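Local coordinates for protein glutathione synthetase-like effector 30 (Gpa-GSS30-apo) (Globodera pallida, PDB 5OET) that probably acts as a nematode effector in plant parasitism, having arisen from a housekeeping glutathione synthetase, the ligase that joins glycine to gamma-glutamylcysteine, at residues F306-R314 / N327-T338. Sequence-based numbering, arbitrary orientation.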
# COMPACT_ATOMS: atom_id res chain seq x y z
N PHE A 306 30.05 -10.94 1.71
CA PHE A 306 29.57 -9.61 2.08
C PHE A 306 29.78 -9.34 3.54
O PHE A 306 29.31 -10.08 4.39
CB PHE A 306 28.10 -9.47 1.74
CG PHE A 306 27.83 -9.47 0.27
CD1 PHE A 306 28.14 -8.35 -0.50
CD2 PHE A 306 27.30 -10.60 -0.36
CE1 PHE A 306 27.92 -8.36 -1.87
CE2 PHE A 306 27.08 -10.61 -1.73
CZ PHE A 306 27.38 -9.48 -2.48
N VAL A 307 30.48 -8.24 3.83
CA VAL A 307 30.64 -7.76 5.18
C VAL A 307 29.33 -7.10 5.58
O VAL A 307 28.64 -6.49 4.77
CB VAL A 307 31.87 -6.84 5.31
CG1 VAL A 307 32.10 -6.43 6.76
CG2 VAL A 307 33.13 -7.55 4.80
N VAL A 308 28.93 -7.30 6.83
CA VAL A 308 27.66 -6.80 7.33
C VAL A 308 28.01 -5.68 8.28
O VAL A 308 28.67 -5.92 9.29
CB VAL A 308 26.86 -7.89 8.06
CG1 VAL A 308 25.60 -7.32 8.67
CG2 VAL A 308 26.49 -9.02 7.11
N ALA A 309 27.57 -4.47 7.95
CA ALA A 309 27.82 -3.27 8.76
C ALA A 309 26.85 -3.16 9.94
O ALA A 309 27.25 -2.78 11.05
CB ALA A 309 27.74 -2.02 7.89
N VAL A 310 25.57 -3.47 9.70
CA VAL A 310 24.50 -3.33 10.67
C VAL A 310 23.68 -4.60 10.67
O VAL A 310 23.28 -5.04 9.61
CB VAL A 310 23.56 -2.19 10.27
CG1 VAL A 310 22.48 -1.97 11.33
CG2 VAL A 310 24.35 -0.92 10.02
N VAL A 311 23.42 -5.16 11.84
CA VAL A 311 22.43 -6.24 11.94
C VAL A 311 21.14 -5.67 12.53
O VAL A 311 21.05 -5.42 13.72
CB VAL A 311 22.92 -7.44 12.73
CG1 VAL A 311 21.82 -8.50 12.81
CG2 VAL A 311 24.12 -8.05 12.05
N PHE A 312 20.15 -5.47 11.67
CA PHE A 312 18.87 -4.98 12.10
C PHE A 312 18.04 -6.18 12.54
O PHE A 312 17.57 -6.96 11.72
CB PHE A 312 18.27 -4.15 10.96
CG PHE A 312 17.16 -3.22 11.37
CD1 PHE A 312 17.14 -2.57 12.61
CD2 PHE A 312 16.13 -2.96 10.48
CE1 PHE A 312 16.09 -1.71 12.94
CE2 PHE A 312 15.08 -2.11 10.81
CZ PHE A 312 15.06 -1.47 12.03
N ASP A 313 17.95 -6.38 13.85
CA ASP A 313 17.20 -7.48 14.49
C ASP A 313 15.68 -7.19 14.41
O ASP A 313 15.18 -6.19 14.95
CB ASP A 313 17.60 -7.70 15.98
CG ASP A 313 18.54 -8.94 16.20
OD1 ASP A 313 18.29 -9.98 15.57
OD2 ASP A 313 19.51 -8.89 17.02
N ARG A 314 14.96 -8.08 13.73
CA ARG A 314 13.51 -8.02 13.67
C ARG A 314 12.99 -9.38 14.13
O ARG A 314 12.15 -9.99 13.48
CB ARG A 314 13.07 -7.65 12.25
CG ARG A 314 13.83 -6.48 11.63
CD ARG A 314 13.42 -5.13 12.20
NE ARG A 314 12.22 -4.63 11.53
CZ ARG A 314 11.19 -4.01 12.12
NH1 ARG A 314 10.15 -3.62 11.37
NH2 ARG A 314 11.16 -3.79 13.44
N ASN A 327 22.72 -15.69 17.50
CA ASN A 327 22.46 -14.32 18.01
C ASN A 327 23.61 -13.70 18.80
O ASN A 327 23.88 -12.51 18.67
CB ASN A 327 21.16 -14.24 18.86
CG ASN A 327 20.00 -13.57 18.12
OD1 ASN A 327 20.03 -12.36 17.83
ND2 ASN A 327 18.97 -14.35 17.85
N PHE A 328 24.30 -14.50 19.62
CA PHE A 328 25.42 -13.98 20.41
C PHE A 328 26.75 -14.07 19.66
O PHE A 328 27.64 -13.26 19.92
CB PHE A 328 25.47 -14.64 21.80
CG PHE A 328 24.44 -14.08 22.76
CD1 PHE A 328 23.09 -14.44 22.65
CD2 PHE A 328 24.81 -13.18 23.75
CE1 PHE A 328 22.14 -13.91 23.51
CE2 PHE A 328 23.87 -12.66 24.63
CZ PHE A 328 22.53 -13.02 24.51
N VAL A 329 26.86 -15.00 18.72
CA VAL A 329 27.93 -14.96 17.70
C VAL A 329 27.83 -13.66 16.87
O VAL A 329 28.85 -13.02 16.59
CB VAL A 329 27.94 -16.23 16.81
CG1 VAL A 329 28.70 -16.03 15.50
CG2 VAL A 329 28.54 -17.40 17.59
N ILE A 330 26.62 -13.26 16.49
CA ILE A 330 26.40 -11.94 15.87
C ILE A 330 26.72 -10.79 16.86
O ILE A 330 27.32 -9.79 16.48
CB ILE A 330 24.95 -11.77 15.36
CG1 ILE A 330 24.66 -12.76 14.23
CG2 ILE A 330 24.68 -10.35 14.89
CD1 ILE A 330 23.18 -13.04 14.05
N ASP A 331 26.28 -10.94 18.10
CA ASP A 331 26.46 -9.90 19.12
C ASP A 331 27.94 -9.63 19.44
O ASP A 331 28.30 -8.48 19.70
CB ASP A 331 25.69 -10.23 20.41
CG ASP A 331 25.21 -8.99 21.15
OD1 ASP A 331 25.98 -8.40 21.93
OD2 ASP A 331 24.04 -8.59 20.92
N HIS A 332 28.76 -10.68 19.42
CA HIS A 332 30.21 -10.56 19.64
C HIS A 332 30.93 -10.55 18.28
O HIS A 332 31.65 -11.47 17.91
CB HIS A 332 30.69 -11.68 20.57
CG HIS A 332 31.93 -11.33 21.33
ND1 HIS A 332 32.93 -12.24 21.62
CD2 HIS A 332 32.30 -10.17 21.93
CE1 HIS A 332 33.85 -11.66 22.38
NE2 HIS A 332 33.50 -10.39 22.55
N SER A 333 30.70 -9.48 17.52
CA SER A 333 31.27 -9.30 16.20
C SER A 333 31.29 -7.81 15.93
O SER A 333 30.68 -7.05 16.67
CB SER A 333 30.42 -9.98 15.14
OG SER A 333 29.29 -9.19 14.83
N THR A 334 31.92 -7.39 14.83
CA THR A 334 32.06 -5.97 14.59
C THR A 334 30.81 -5.29 14.01
O THR A 334 30.79 -4.07 13.91
CB THR A 334 33.27 -5.66 13.71
OG1 THR A 334 33.05 -6.15 12.38
CG2 THR A 334 34.54 -6.26 14.35
N ALA A 335 29.78 -6.04 13.64
CA ALA A 335 28.56 -5.42 13.12
C ALA A 335 27.90 -4.55 14.19
O ALA A 335 27.94 -4.88 15.38
CB ALA A 335 27.58 -6.48 12.62
N ILE A 336 27.31 -3.44 13.77
CA ILE A 336 26.53 -2.62 14.68
C ILE A 336 25.22 -3.37 14.93
O ILE A 336 24.59 -3.82 13.99
CB ILE A 336 26.28 -1.22 14.12
CG1 ILE A 336 27.62 -0.50 13.93
CG2 ILE A 336 25.38 -0.44 15.06
CD1 ILE A 336 27.49 0.84 13.23
N LYS A 337 24.86 -3.54 16.20
CA LYS A 337 23.61 -4.19 16.60
C LYS A 337 22.57 -3.14 16.94
O LYS A 337 22.92 -1.97 17.18
CB LYS A 337 23.82 -5.11 17.81
CG LYS A 337 24.23 -6.54 17.47
CD LYS A 337 25.64 -6.63 16.93
CE LYS A 337 26.67 -6.24 17.97
NZ LYS A 337 28.05 -6.56 17.51
N THR A 338 21.31 -3.55 16.98
CA THR A 338 20.15 -2.63 16.95
C THR A 338 19.03 -3.03 17.93
O THR A 338 17.93 -3.35 17.47
CB THR A 338 19.54 -2.59 15.53
OG1 THR A 338 18.98 -3.87 15.21
CG2 THR A 338 20.58 -2.19 14.44
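V311 and I336 carry the parallel pairing of strand 306-314 with the short, weakly bonded strand 336-337: V311 N donates to I336 O (2.8 Å), and I336 N donates to A309 O. One residue past K337, the T338 side chain adds a third bond. With chi1 at 66°, its OG1 is staggered between the two backbone branches of its own residue and donates to V311 O in the carbonyl plane, on a lone pair, at 3.0 Å. The same OG1 sits at the edge of the F312 ring, 3.4 Å from CD1, while methyl CG2 crosses to V310 CG1 at 3.7 Å. On the sheet face bearing V311, CG2 of that valine fits between I330 CG2 (3.7 Å), from helix 325-331, and A335 CB (3.8 Å), with L300 packing alongside. K337 leaves on this face too, and its bent chain (chi2 71°, chi3 65°) carries NZ back to the C-terminal end of the helix, where it donates to D331 O and also, at 2.7 Å, to A335 O of the following loop; S333 OG donates to I330 O. Helix 325-331 thus returns the chain to pair in parallel with strand 306-314 in a mixed sheet. The lysine probably offsets the partial negative charge of the helix C-terminus, so the carbonyls of I330, D331, A335 and V311 are met by an ammonium and two hydroxyls.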